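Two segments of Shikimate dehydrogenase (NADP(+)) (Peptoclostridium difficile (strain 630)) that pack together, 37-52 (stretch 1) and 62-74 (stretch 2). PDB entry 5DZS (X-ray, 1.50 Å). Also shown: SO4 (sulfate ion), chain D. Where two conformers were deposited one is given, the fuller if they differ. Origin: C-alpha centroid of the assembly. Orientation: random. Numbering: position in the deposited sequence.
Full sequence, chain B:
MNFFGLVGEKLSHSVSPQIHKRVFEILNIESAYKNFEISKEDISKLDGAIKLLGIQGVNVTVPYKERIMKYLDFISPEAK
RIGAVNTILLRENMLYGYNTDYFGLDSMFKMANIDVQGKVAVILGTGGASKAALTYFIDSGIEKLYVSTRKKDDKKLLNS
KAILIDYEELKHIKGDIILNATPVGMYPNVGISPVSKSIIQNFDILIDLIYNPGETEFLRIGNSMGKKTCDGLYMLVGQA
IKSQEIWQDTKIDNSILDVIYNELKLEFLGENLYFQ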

# COMPACT_ATOMS: atom_id res chain seq x y z
N GLU B 37 -16.02 10.03 18.53
CA GLU B 37 -15.49 10.41 19.85
C GLU B 37 -15.65 9.21 20.77
O GLU B 37 -16.74 8.65 20.89
CB GLU B 37 -16.22 11.63 20.40
CG GLU B 37 -15.97 12.93 19.65
CD GLU B 37 -16.50 14.15 20.42
OE1 GLU B 37 -17.52 14.02 21.14
OE2 GLU B 37 -15.90 15.22 20.31
N ILE B 38 -14.58 8.83 21.44
CA ILE B 38 -14.62 7.70 22.36
C ILE B 38 -13.78 8.02 23.57
O ILE B 38 -12.63 8.48 23.45
CB ILE B 38 -14.13 6.39 21.69
CG1 ILE B 38 -15.00 6.05 20.48
CG2 ILE B 38 -14.11 5.24 22.70
CD1 ILE B 38 -14.54 4.82 19.74
N SER B 39 -14.35 7.75 24.73
CA SER B 39 -13.72 8.06 25.99
C SER B 39 -12.56 7.09 26.30
O SER B 39 -12.52 5.97 25.80
CB SER B 39 -14.75 7.96 27.11
OG SER B 39 -15.10 6.62 27.38
N LYS B 40 -11.66 7.50 27.19
CA LYS B 40 -10.54 6.64 27.54
C LYS B 40 -10.96 5.29 28.12
O LYS B 40 -10.30 4.28 27.88
CB LYS B 40 -9.66 7.35 28.57
CG LYS B 40 -8.90 8.54 28.04
CD LYS B 40 -8.00 9.10 29.15
CE LYS B 40 -6.93 10.03 28.59
NZ LYS B 40 -7.49 11.21 27.90
N GLU B 41 -12.07 5.27 28.86
CA GLU B 41 -12.57 4.05 29.48
C GLU B 41 -13.25 3.08 28.50
O GLU B 41 -13.53 1.92 28.85
CB GLU B 41 -13.51 4.37 30.66
CG GLU B 41 -14.67 5.31 30.37
CD GLU B 41 -14.35 6.80 30.57
OE1 GLU B 41 -13.18 7.23 30.48
OE2 GLU B 41 -15.32 7.56 30.84
N ASP B 42 -13.53 3.57 27.30
CA ASP B 42 -14.16 2.77 26.25
C ASP B 42 -13.27 2.36 25.09
O ASP B 42 -13.71 1.62 24.20
CB ASP B 42 -15.36 3.54 25.67
CG ASP B 42 -16.56 3.57 26.58
OD1 ASP B 42 -16.62 2.81 27.59
OD2 ASP B 42 -17.50 4.36 26.30
N ILE B 43 -12.03 2.83 25.04
CA ILE B 43 -11.22 2.54 23.86
C ILE B 43 -10.95 1.04 23.64
O ILE B 43 -10.80 0.60 22.47
CB ILE B 43 -9.93 3.41 23.85
CG1 ILE B 43 -9.28 3.46 22.45
CG2 ILE B 43 -8.96 2.94 24.90
CD1 ILE B 43 -10.05 4.26 21.43
N SER B 44 -10.96 0.23 24.70
CA SER B 44 -10.78 -1.20 24.55
C SER B 44 -11.93 -1.87 23.81
O SER B 44 -11.80 -3.00 23.35
CB SER B 44 -10.65 -1.87 25.92
OG SER B 44 -11.87 -1.79 26.63
N LYS B 45 -13.05 -1.14 23.64
CA LYS B 45 -14.21 -1.70 22.94
C LYS B 45 -14.22 -1.39 21.44
O LYS B 45 -15.02 -1.97 20.69
CB LYS B 45 -15.51 -1.14 23.56
CG LYS B 45 -15.64 -1.30 25.07
CD LYS B 45 -16.80 -0.53 25.67
CE LYS B 45 -16.67 -0.50 27.18
NZ LYS B 45 -17.74 0.31 27.82
N LEU B 46 -13.31 -0.53 20.98
CA LEU B 46 -13.34 -0.10 19.59
C LEU B 46 -13.15 -1.23 18.60
O LEU B 46 -13.87 -1.33 17.61
CB LEU B 46 -12.29 1.01 19.30
CG LEU B 46 -12.12 1.48 17.87
CD1 LEU B 46 -13.34 2.31 17.47
CD2 LEU B 46 -10.88 2.33 17.68
N ASP B 47 -12.15 -2.09 18.83
CA ASP B 47 -11.87 -3.11 17.82
C ASP B 47 -13.06 -4.04 17.56
O ASP B 47 -13.37 -4.35 16.41
CB ASP B 47 -10.56 -3.90 18.12
CG ASP B 47 -10.69 -4.88 19.24
OD1 ASP B 47 -10.60 -4.48 20.41
OD2 ASP B 47 -10.81 -6.08 18.94
N GLY B 48 -13.78 -4.40 18.60
CA GLY B 48 -14.93 -5.28 18.46
C GLY B 48 -16.04 -4.59 17.69
O GLY B 48 -16.71 -5.24 16.88
N ALA B 49 -16.23 -3.29 17.95
CA ALA B 49 -17.30 -2.54 17.28
C ALA B 49 -16.98 -2.34 15.80
O ALA B 49 -17.88 -2.46 14.96
CB ALA B 49 -17.55 -1.22 17.96
N ILE B 50 -15.72 -2.03 15.47
CA ILE B 50 -15.32 -1.89 14.05
C ILE B 50 -15.61 -3.18 13.31
O ILE B 50 -16.20 -3.21 12.22
CB ILE B 50 -13.81 -1.58 13.94
CG1 ILE B 50 -13.57 -0.11 14.22
CG2 ILE B 50 -13.27 -2.01 12.58
CD1 ILE B 50 -12.08 0.25 14.37
N LYS B 51 -15.17 -4.29 13.88
CA LYS B 51 -15.38 -5.59 13.26
C LYS B 51 -16.86 -5.91 13.13
O LYS B 51 -17.31 -6.38 12.07
CB LYS B 51 -14.65 -6.70 14.06
CG LYS B 51 -13.15 -6.56 14.01
CD LYS B 51 -12.50 -7.48 15.04
CE LYS B 51 -11.02 -7.25 15.14
NZ LYS B 51 -10.49 -8.01 16.33
N LEU B 52 -17.63 -5.68 14.19
CA LEU B 52 -19.03 -6.05 14.19
C LEU B 52 -19.82 -5.31 13.10
O LEU B 52 -20.59 -5.91 12.37
CB LEU B 52 -19.67 -5.76 15.56
CG LEU B 52 -21.12 -6.22 15.67
CD1 LEU B 52 -21.25 -7.72 15.75
CD2 LEU B 52 -21.79 -5.55 16.88
N VAL B 62 -5.04 11.88 18.76
CA VAL B 62 -4.75 11.96 20.19
C VAL B 62 -5.98 11.63 21.03
O VAL B 62 -7.10 12.03 20.69
CB VAL B 62 -4.17 13.35 20.53
CG1 VAL B 62 -2.84 13.53 19.84
CG2 VAL B 62 -5.14 14.45 20.16
N PRO B 63 -5.81 10.92 22.15
CA PRO B 63 -4.54 10.45 22.71
C PRO B 63 -4.34 8.95 22.56
O PRO B 63 -3.72 8.31 23.40
CB PRO B 63 -4.73 10.78 24.19
CG PRO B 63 -6.15 10.47 24.42
CD PRO B 63 -6.89 10.83 23.15
N TYR B 64 -4.78 8.42 21.42
CA TYR B 64 -4.85 6.97 21.26
C TYR B 64 -3.90 6.36 20.25
O TYR B 64 -3.97 5.15 20.04
CB TYR B 64 -6.29 6.57 20.85
CG TYR B 64 -7.38 6.99 21.83
CD1 TYR B 64 -7.22 6.75 23.18
CD2 TYR B 64 -8.55 7.58 21.41
CE1 TYR B 64 -8.21 7.12 24.08
CE2 TYR B 64 -9.54 7.96 22.30
CZ TYR B 64 -9.35 7.73 23.63
OH TYR B 64 -10.30 8.09 24.56
N LYS B 65 -3.00 7.14 19.67
CA LYS B 65 -2.16 6.57 18.60
C LYS B 65 -1.26 5.43 19.07
O LYS B 65 -0.93 4.55 18.29
CB LYS B 65 -1.36 7.64 17.89
CG LYS B 65 -2.20 8.71 17.23
CD LYS B 65 -1.22 9.68 16.55
CE LYS B 65 -1.84 10.86 15.87
NZ LYS B 65 -0.68 11.67 15.37
N GLU B 66 -0.82 5.47 20.31
CA GLU B 66 0.01 4.39 20.87
C GLU B 66 -0.84 3.30 21.52
O GLU B 66 -0.59 2.09 21.30
CB GLU B 66 1.04 4.97 21.88
CG GLU B 66 1.97 5.98 21.23
CD GLU B 66 2.98 6.66 22.15
OE1 GLU B 66 3.49 6.05 23.11
OE2 GLU B 66 3.29 7.84 21.87
N ARG B 67 -1.82 3.71 22.32
CA ARG B 67 -2.66 2.76 23.09
C ARG B 67 -3.50 1.85 22.23
O ARG B 67 -3.88 0.77 22.68
CB ARG B 67 -3.54 3.46 24.14
CG ARG B 67 -2.76 4.21 25.21
CD ARG B 67 -3.35 4.10 26.63
NE ARG B 67 -4.67 4.70 26.88
CZ ARG B 67 -5.81 4.01 26.98
NH1 ARG B 67 -6.96 4.65 27.23
NH2 ARG B 67 -5.81 2.69 26.85
N ILE B 68 -3.82 2.26 21.00
CA ILE B 68 -4.62 1.42 20.12
C ILE B 68 -3.84 0.23 19.54
O ILE B 68 -4.46 -0.76 19.13
CB ILE B 68 -5.19 2.27 18.95
CG1 ILE B 68 -6.42 1.59 18.34
CG2 ILE B 68 -4.14 2.55 17.87
CD1 ILE B 68 -7.59 1.48 19.28
N MET B 69 -2.52 0.30 19.53
CA MET B 69 -1.71 -0.75 18.87
C MET B 69 -1.94 -2.14 19.40
O MET B 69 -2.00 -3.10 18.60
CB MET B 69 -0.22 -0.38 18.91
CG MET B 69 0.04 0.93 18.16
SD MET B 69 1.75 1.43 18.01
CE MET B 69 2.41 0.08 17.06
N LYS B 70 -2.14 -2.28 20.71
CA LYS B 70 -2.33 -3.62 21.29
C LYS B 70 -3.56 -4.35 20.80
O LYS B 70 -3.64 -5.58 20.95
CB LYS B 70 -2.34 -3.55 22.82
CG LYS B 70 -3.62 -2.97 23.42
CD LYS B 70 -3.55 -2.91 24.95
CE LYS B 70 -2.54 -1.88 25.42
NZ LYS B 70 -2.96 -0.47 25.17
N TYR B 71 -4.50 -3.62 20.19
CA TYR B 71 -5.77 -4.19 19.76
C TYR B 71 -5.74 -4.59 18.30
O TYR B 71 -6.73 -5.10 17.80
CB TYR B 71 -6.92 -3.20 19.98
CG TYR B 71 -7.07 -2.80 21.42
CD1 TYR B 71 -7.62 -3.67 22.35
CD2 TYR B 71 -6.64 -1.56 21.87
CE1 TYR B 71 -7.76 -3.30 23.68
CE2 TYR B 71 -6.77 -1.19 23.20
CZ TYR B 71 -7.31 -2.07 24.09
OH TYR B 71 -7.44 -1.73 25.40
N LEU B 72 -4.62 -4.35 17.62
CA LEU B 72 -4.53 -4.65 16.20
C LEU B 72 -3.90 -6.01 15.92
O LEU B 72 -3.11 -6.53 16.72
CB LEU B 72 -3.74 -3.53 15.49
CG LEU B 72 -4.22 -2.13 15.84
CD1 LEU B 72 -3.40 -1.09 15.09
CD2 LEU B 72 -5.71 -1.95 15.56
N ASP B 73 -4.25 -6.60 14.78
CA ASP B 73 -3.75 -7.87 14.41
C ASP B 73 -2.40 -7.81 13.70
O ASP B 73 -1.54 -8.66 13.93
CB ASP B 73 -4.77 -8.59 13.55
CG ASP B 73 -6.05 -8.83 14.29
OD1 ASP B 73 -6.05 -9.78 15.13
OD2 ASP B 73 -7.07 -8.14 14.06
N PHE B 74 -2.21 -6.78 12.86
CA PHE B 74 -1.01 -6.62 12.09
C PHE B 74 -0.66 -5.15 12.09
O PHE B 74 -1.54 -4.32 11.96
CB PHE B 74 -1.19 -7.11 10.64
CG PHE B 74 -1.67 -8.52 10.55
CD1 PHE B 74 -0.80 -9.57 10.79
CD2 PHE B 74 -3.00 -8.81 10.24
CE1 PHE B 74 -1.25 -10.89 10.73
CE2 PHE B 74 -3.42 -10.11 10.16
CZ PHE B 74 -2.57 -11.14 10.41
S SO4 D . -0.65 10.18 21.09
O1 SO4 D . -0.24 11.39 20.35
O2 SO4 D . -0.64 10.49 22.56
O3 SO4 D . -2.01 9.73 20.71
O4 SO4 D . 0.32 9.11 20.82
O HOH W 1 -7.83 -7.15 19.63
O HOH W 2 -8.08 -6.75 16.17

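The shortest polar contact between the two segments is the hydrogen bond that the phenol of Tyr64 donates to the main chain of stretch 1, with Tyr64 OH 2.6 Å from Ile38 O. Because the acceptor is a carbonyl, the direction is fixed, and the bond ties the buried tyrosine to the loop that precedes the helix of stretch 1. The same hydroxyl lies 3.0 Å from Lys40 N, but the angle there is too poor for a hydrogen bond. Ile38 O and Lys40 CA both sit at the edge of the tyrosine ring, near its plane, so the backbone of stretch 1 passes around the tip of the ring.

A second, weak hydrogen bond runs from Arg67 NH1 to Lys40 O, at 3.4 Å and with an angle of 144° at the hydrogen. The carbonyl oxygen lies near the plane of the guanidinium, as expected for an acceptor of its N-H groups, but the length and the bend limit what the bond can contribute.

At the other end of the contact, charge and water take over. Lys51 NZ forms a salt bridge within its own stretch to Asp47 OD2, at 3.3 Å, and stands 4.1 Å from Asp73 OD2, beyond salt-bridge range. A water spans this wider gap: it accepts from Lys51 NZ at 2.7 Å and lies within hydrogen-bonding distance of both Asp73 OD2 and Tyr71 O, each 2.7 Å from the water oxygen. Another water lies 3.0 Å from Tyr71 O and, more weakly, 3.2 Å from Asp47 OD2.

Between these polar ends, Ile43 occupies the centre of the packing. Its CA-to-CB bond points toward stretch 2, and with chi1 in t and chi2 in p its CD1 lies over one face of the Tyr64 ring, 3.8 Å from the ring centroid and 15° off the normal, a CH-pi contact. On the same side chain, CG2 approaches Arg67 NH1 at 3.5 Å, while CG1 meets Ile68 CD1 at 4.1 Å. Ile68 CD1 also touches Leu46 CD2 at 3.8 Å; both side chains leave the backbone sideways, yet their ends come nearer to the opposing stretch.

Tyr71 extends the packing along stretch 1. Its OH lies 3.3 Å from Ser44 CB, and its CD1 is 3.6 Å from Asp47 OD1, where the backbones also draw close, with Asp47 CA and Tyr71 CA 6.5 Å apart.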